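Long-range contacts in Lmo2349 protein (Listeria monocytogenes, PDB 4GVO), which probably binds cystine or related amino acids outside the cell membrane and delivers them to an ABC transporter for uptake: residues Gln18-Val22 against Phe173-Phe177; Thr32-Leu38 against Leu229-Leu234. All coordinates share one frame; numbering follows the deposited sequence.

Contact 1. Residues Gln18-Val22 against Phe173-Phe177; sequences QFPNV and FAVDF. With HIS (histidine), chain E.
Even where the turn at Pro20 comes nearest to helix 172-180, the CA atoms of Pro20 and Phe177 stay 8.2 Å apart, so side chains must bridge the gap between the two backbones. Two clusters share the contact, Phe19 with Phe173 and Val22, and Phe177 with Pro20 and Asn21. The Phe19 and Phe173 rings lie almost parallel, their planes 5° apart, yet they meet rim to rim and neither covers the other; Phe19 CZ comes to 3.7 Å from Phe173 CZ. Phe173 reaches this place because its CG sits between the backbone N and the carbonyl carbon (chi1 86°), and the edge of the same ring lies against CG2 of Val22. That methyl group also sits over the centre of the Phe19 ring, so Val22 packs against both aromatics. Solute-binding proteins of this family close two lobes over a ligand cleft, and here a type II turn at residues 19-22, closed by Val22 N to Phe19 O at 2.9 Å, faces a helix of the other lobe. Overlapping the start of the turn, a classic beta bulge sets Gln18 and Phe19 both opposite Cys23. Phe19 belongs to the ligand pocket, where its CD2-CE2 side borders the imidazole of the bound histidine; s-oxy cysteine is modelled in the same pocket, and the very short carbon-carbon approach there is best taken as doubtful. In the second cluster, the Asn21 amide stacks on the Phe177 ring with planes 28° apart, ND2 riding 3.4 Å above the ring plane and displaced toward the rim. The same ND2 has Trp233 O as its hydrogen-bond partner. Pro20 abuts the edge of that ring, CB lying 3.8 Å from Phe177 CE2.

Contact 2. Residues Thr32-Leu38 against Leu229-Leu234; sequences TGYDVEL and LSEKWL
With its CG anti to the carbonyl carbon (chi1 -69°), Trp233 lays its indole over the backbone of Gly33 and Tyr34, while Tyr34, with CG opposite its own backbone N (chi1 -173°), sends its ring into helix 225-234. The result is a knob-into-hole packing of two helices: the Tyr34 side chain fills the space among Leu229, Ser230, Trp233 and Leu234. The helical segments 34-38 and 229-234 run roughly antiparallel, at 150°, with axes 10.3 Å apart, and they join an early helix to a helix near the C-terminus in the same lobe, consistent with a chain that leaves this lobe and returns to it, as in two-lobed binding proteins. One face of the Tyr34 ring receives Leu234, whose CD1 stands 4.2 Å from the ring centroid in a CH-pi contact; Tyr34 CE1 meanwhile approaches CA of Ser230 at 3.6 Å. Beyond the hole, the phenol is tethered through OH to the carbonyl oxygen of Tyr94. Gly33, at the N-cap of helix 34-44, brings its CA to 3.6 Å from the centroid of the Trp233 six-membered ring, almost exactly on the ring normal, and its backbone angles are ones that would press a CB against the Thr32 carbonyl oxygen. Tyr34 N lies over the same face nearer the five-membered ring, and CG of Lys232 covers the opposite face. Glu37 passes its CG beside Trp233 NE1 at 4.0 Å and turns its carboxylate back to the residue before the cap: Thr32 OG1 donates a 2.6 Å hydrogen bond to Glu37 OE2, meeting it on the anti side, and the same hydroxyl oxygen rests 3.5 Å from Trp233 CZ2.

Contact 2 lies within one lobe and contact 1 reaches from that lobe across the cleft, their centres about 11 Å apart. Asn21 couples them twice: its O accepts a hydrogen bond from Tyr34 N at 2.9 Å, at the start of helix 34-44, and its ND2 lies 3.0 Å from Trp233 O, the hydrogen bond that reaches helix 225-234. The turn of contact 1 is thus fastened to both helices of contact 2. Packing adds a direct link between Phe173 CE1 and Leu234 CD2 at 3.8 Å. Only contact 1 touches the ligand, through Phe19; in contact 2 the Leu234 side chain remains about 11 Å from the bound histidine.

Contact 1. Residues Gln18-Val22 against Phe173-Phe177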
loop_
_atom_site.group_PDB
_atom_site.type_symbol
_atom_site.label_atom_id
_atom_site.label_comp_id
_atom_site.label_asym_id
_atom_site.label_seq_id
_atom_site.Cartn_x
_atom_site.Cartn_y
_atom_site.Cartn_z
ATOM N N GLN A 18 -6.875 -6.893 4.305
ATOM C CA GLN A 18 -5.756 -7.354 5.118
ATOM C C GLN A 18 -4.699 -6.287 5.305
ATOM O O GLN A 18 -3.529 -6.601 5.519
ATOM C CB GLN A 18 -5.126 -8.593 4.498
ATOM C CG GLN A 18 -6.113 -9.735 4.312
ATOM C CD GLN A 18 -6.612 -10.290 5.619
ATOM O OE1 GLN A 18 -5.810 -10.699 6.459
ATOM N NE2 GLN A 18 -7.939 -10.310 5.809
ATOM N N PHE A 19 -5.109 -5.018 5.271
ATOM C CA PHE A 19 -4.206 -3.901 5.591
ATOM C C PHE A 19 -4.812 -3.116 6.742
ATOM O O PHE A 19 -5.693 -2.248 6.556
ATOM C CB PHE A 19 -3.931 -3.037 4.379
ATOM C CG PHE A 19 -2.694 -2.154 4.475
ATOM C CD1 PHE A 19 -2.173 -1.733 5.677
ATOM C CD2 PHE A 19 -2.088 -1.669 3.293
ATOM C CE1 PHE A 19 -1.057 -0.915 5.715
ATOM C CE2 PHE A 19 -0.993 -0.813 3.346
ATOM C CZ PHE A 19 -0.466 -0.463 4.569
ATOM N N PRO A 20 -4.367 -3.411 7.974
ATOM C CA PRO A 20 -4.963 -2.729 9.122
ATOM C C PRO A 20 -4.932 -1.217 8.992
ATOM O O PRO A 20 -3.931 -0.647 8.545
ATOM C CB PRO A 20 -4.090 -3.238 10.311
ATOM C CG PRO A 20 -3.681 -4.627 9.885
ATOM C CD PRO A 20 -3.365 -4.425 8.409
ATOM N N ASN A 21 -6.045 -0.584 9.349
ATOM C CA ASN A 21 -6.230 0.837 9.247
ATOM C C ASN A 21 -6.299 1.425 7.848
ATOM O O ASN A 21 -6.441 2.651 7.706
ATOM C CB ASN A 21 -5.304 1.636 10.157
ATOM C CG ASN A 21 -5.893 1.822 11.561
ATOM O OD1 ASN A 21 -6.663 1.007 12.028
ATOM N ND2 ASN A 21 -5.450 2.844 12.247
ATOM N N VAL A 22 -6.240 0.573 6.839
ATOM C CA VAL A 22 -6.237 1.009 5.425
ATOM C C VAL A 22 -7.415 0.404 4.667
ATOM O O VAL A 22 -8.201 1.107 4.040
ATOM C CB VAL A 22 -4.896 0.687 4.770
ATOM C CG1 VAL A 22 -4.988 0.768 3.250
ATOM C CG2 VAL A 22 -3.798 1.581 5.356
ATOM N N PHE A 173 4.738 4.285 8.468
ATOM C CA PHE A 173 3.412 4.360 9.083
ATOM C C PHE A 173 2.886 2.975 9.385
ATOM O O PHE A 173 2.176 2.770 10.363
ATOM C CB PHE A 173 2.389 5.203 8.267
ATOM C CG PHE A 173 1.655 4.468 7.184
ATOM C CD1 PHE A 173 0.571 3.655 7.478
ATOM C CD2 PHE A 173 1.982 4.650 5.837
ATOM C CE1 PHE A 173 -0.148 3.029 6.464
ATOM C CE2 PHE A 173 1.300 3.986 4.822
ATOM C CZ PHE A 173 0.239 3.175 5.123
ATOM N N ALA A 174 3.179 2.033 8.503
ATOM C CA ALA A 174 2.672 0.692 8.633
ATOM C C ALA A 174 3.398 -0.070 9.745
ATOM O O ALA A 174 2.771 -0.786 10.538
ATOM C CB ALA A 174 2.697 -0.068 7.297
ATOM N N VAL A 175 4.717 0.064 9.803
ATOM C CA VAL A 175 5.555 -0.530 10.825
ATOM C C VAL A 175 5.128 -0.004 12.208
ATOM O O VAL A 175 4.942 -0.782 13.144
ATOM C CB VAL A 175 7.032 -0.233 10.555
ATOM C CG1 VAL A 175 7.897 -0.625 11.780
ATOM C CG2 VAL A 175 7.518 -0.937 9.280
ATOM N N ASP A 176 4.934 1.287 12.306
ATOM C CA ASP A 176 4.607 1.867 13.573
ATOM C C ASP A 176 3.257 1.367 14.103
ATOM O O ASP A 176 3.107 1.049 15.300
ATOM C CB ASP A 176 4.630 3.397 13.522
ATOM C CG ASP A 176 6.077 3.995 13.425
ATOM O OD1 ASP A 176 7.059 3.216 13.424
ATOM O OD2 ASP A 176 6.192 5.272 13.375
ATOM N N PHE A 177 2.261 1.279 13.217
ATOM C CA PHE A 177 0.943 0.819 13.637
ATOM C C PHE A 177 0.987 -0.650 14.076
ATOM O O PHE A 177 0.473 -1.025 15.162
ATOM C CB PHE A 177 -0.138 1.056 12.579
ATOM C CG PHE A 177 -1.522 0.708 13.067
ATOM C CD1 PHE A 177 -2.135 1.506 14.007
ATOM C CD2 PHE A 177 -2.171 -0.426 12.642
ATOM C CE1 PHE A 177 -3.355 1.194 14.525
ATOM C CE2 PHE A 177 -3.434 -0.724 13.108
ATOM C CZ PHE A 177 -4.012 0.087 14.074
HETATM N N HIS E . 1.964 0.120 -1.530
HETATM C CA HIS E . 1.880 -1.245 -2.136
HETATM C C HIS E . 2.051 -1.237 -3.618
HETATM O O HIS E . 2.013 -0.151 -4.215
HETATM C CB HIS E . 0.555 -1.895 -1.781
HETATM C CG HIS E . 0.599 -2.603 -0.461
HETATM N ND1 HIS E . 0.822 -1.937 0.682
HETATM C CD2 HIS E . 0.519 -3.973 -0.117
HETATM C CE1 HIS E . 0.868 -2.830 1.704
HETATM N NE2 HIS E . 0.655 -4.056 1.203
HETATM O OXT HIS E . 2.243 -2.317 -4.223
#

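Contact 2. Residues Thr32-Leu38 against Leu229-Leu234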
loop_
_atom_site.group_PDB
_atom_site.type_symbol
_atom_site.label_atom_id
_atom_site.label_comp_id
_atom_site.label_asym_id
_atom_site.label_seq_id
_atom_site.Cartn_x
_atom_site.Cartn_y
_atom_site.Cartn_z
ATOM N N THR A 32 -13.725 -0.920 6.313
ATOM C CA THR A 32 -13.328 0.431 6.690
ATOM C C THR A 32 -11.805 0.579 6.576
ATOM O O THR A 32 -11.162 -0.257 5.974
ATOM C CB THR A 32 -13.892 0.776 8.098
ATOM O OG1 THR A 32 -13.736 2.165 8.358
ATOM C CG2 THR A 32 -13.238 -0.081 9.228
ATOM N N GLY A 33 -11.241 1.666 7.121
ATOM C CA GLY A 33 -9.855 2.038 6.985
ATOM C C GLY A 33 -9.689 3.235 6.067
ATOM O O GLY A 33 -10.614 3.621 5.365
ATOM N N TYR A 34 -8.481 3.801 6.063
ATOM C CA TYR A 34 -8.193 5.036 5.333
ATOM C C TYR A 34 -8.673 5.011 3.878
ATOM O O TYR A 34 -9.345 5.899 3.437
ATOM C CB TYR A 34 -6.672 5.236 5.359
ATOM C CG TYR A 34 -6.173 6.547 4.799
ATOM C CD1 TYR A 34 -6.614 7.779 5.282
ATOM C CD2 TYR A 34 -5.245 6.560 3.787
ATOM C CE1 TYR A 34 -6.131 8.941 4.751
ATOM C CE2 TYR A 34 -4.726 7.757 3.274
ATOM C CZ TYR A 34 -5.180 8.941 3.748
ATOM O OH TYR A 34 -4.723 10.169 3.270
ATOM N N ASP A 35 -8.295 3.995 3.109
ATOM C CA ASP A 35 -8.595 3.994 1.684
ATOM C C ASP A 35 -10.092 3.849 1.457
ATOM O O ASP A 35 -10.662 4.506 0.564
ATOM C CB ASP A 35 -7.835 2.899 0.966
ATOM C CG ASP A 35 -6.371 3.229 0.722
ATOM O OD1 ASP A 35 -5.698 3.677 1.681
ATOM O OD2 ASP A 35 -5.869 2.948 -0.420
ATOM N N VAL A 36 -10.713 2.979 2.238
ATOM C CA VAL A 36 -12.148 2.755 2.141
ATOM C C VAL A 36 -12.923 4.007 2.483
ATOM O O VAL A 36 -13.821 4.420 1.716
ATOM C CB VAL A 36 -12.549 1.572 2.998
ATOM C CG1 VAL A 36 -14.088 1.421 3.072
ATOM C CG2 VAL A 36 -11.852 0.318 2.481
ATOM N N GLU A 37 -12.572 4.640 3.606
ATOM C CA GLU A 37 -13.255 5.849 4.015
ATOM C C GLU A 37 -13.002 7.009 3.053
ATOM O O GLU A 37 -13.906 7.817 2.795
ATOM C CB GLU A 37 -12.921 6.204 5.459
ATOM C CG GLU A 37 -13.395 5.113 6.427
ATOM C CD GLU A 37 -14.889 4.833 6.456
ATOM O OE1 GLU A 37 -15.697 5.719 6.088
ATOM O OE2 GLU A 37 -15.279 3.728 6.902
ATOM N N LEU A 38 -11.799 7.084 2.475
ATOM C CA LEU A 38 -11.545 8.112 1.458
ATOM C C LEU A 38 -12.452 7.911 0.242
ATOM O O LEU A 38 -13.015 8.855 -0.263
ATOM C CB LEU A 38 -10.068 8.159 1.046
ATOM C CG LEU A 38 -9.703 9.224 0.025
ATOM C CD1 LEU A 38 -10.051 10.622 0.511
ATOM C CD2 LEU A 38 -8.228 9.075 -0.273
ATOM N N LEU A 229 -8.734 12.714 8.077
ATOM C CA LEU A 229 -8.802 11.280 7.759
ATOM C C LEU A 229 -7.443 10.639 7.988
ATOM O O LEU A 229 -7.349 9.563 8.549
ATOM C CB LEU A 229 -9.209 11.014 6.299
ATOM C CG LEU A 229 -10.676 11.044 5.888
ATOM C CD1 LEU A 229 -10.800 11.011 4.380
ATOM C CD2 LEU A 229 -11.406 9.893 6.569
ATOM N N SER A 230 -6.380 11.302 7.518
ATOM C CA SER A 230 -5.053 10.745 7.700
ATOM C C SER A 230 -4.641 10.722 9.169
ATOM O O SER A 230 -4.028 9.787 9.607
ATOM C CB SER A 230 -4.020 11.476 6.847
ATOM O OG SER A 230 -3.908 12.850 7.204
ATOM N N GLU A 231 -5.010 11.728 9.958
ATOM C CA GLU A 231 -4.715 11.656 11.386
ATOM C C GLU A 231 -5.408 10.460 12.047
ATOM O O GLU A 231 -4.796 9.722 12.829
ATOM C CB GLU A 231 -5.092 12.954 12.107
ATOM C CG GLU A 231 -4.826 12.852 13.607
ATOM C CD GLU A 231 -4.090 14.029 14.209
ATOM O OE1 GLU A 231 -3.578 14.886 13.461
ATOM O OE2 GLU A 231 -4.009 14.083 15.452
ATOM N N LYS A 232 -6.671 10.265 11.704
ATOM C CA LYS A 232 -7.451 9.172 12.301
ATOM C C LYS A 232 -6.818 7.809 12.036
ATOM O O LYS A 232 -6.724 6.955 12.919
ATOM C CB LYS A 232 -8.889 9.203 11.734
ATOM C CG LYS A 232 -9.780 8.119 12.265
ATOM C CD LYS A 232 -11.234 8.293 11.878
ATOM C CE LYS A 232 -12.098 7.112 12.318
ATOM N NZ LYS A 232 -13.518 7.289 11.871
ATOM N N TRP A 233 -6.451 7.569 10.786
ATOM C CA TRP A 233 -6.084 6.230 10.357
ATOM C C TRP A 233 -4.598 5.991 10.315
ATOM O O TRP A 233 -4.168 4.873 10.527
ATOM C CB TRP A 233 -6.679 5.966 8.972
ATOM C CG TRP A 233 -8.190 5.849 8.994
ATOM C CD1 TRP A 233 -9.126 6.738 8.501
ATOM C CD2 TRP A 233 -8.959 4.767 9.603
ATOM N NE1 TRP A 233 -10.404 6.290 8.729
ATOM C CE2 TRP A 233 -10.349 5.084 9.405
ATOM C CE3 TRP A 233 -8.621 3.632 10.264
ATOM C CZ2 TRP A 233 -11.350 4.257 9.846
ATOM C CZ3 TRP A 233 -9.642 2.784 10.722
ATOM C CH2 TRP A 233 -10.978 3.087 10.502
ATOM N N LEU A 234 -3.823 7.009 9.940
ATOM C CA LEU A 234 -2.379 6.867 9.797
ATOM C C LEU A 234 -1.604 7.329 11.021
ATOM O O LEU A 234 -0.443 6.964 11.167
ATOM C CB LEU A 234 -1.884 7.613 8.549
ATOM C CG LEU A 234 -2.568 7.300 7.207
ATOM C CD1 LEU A 234 -1.921 8.137 6.073
ATOM C CD2 LEU A 234 -2.675 5.787 6.913
#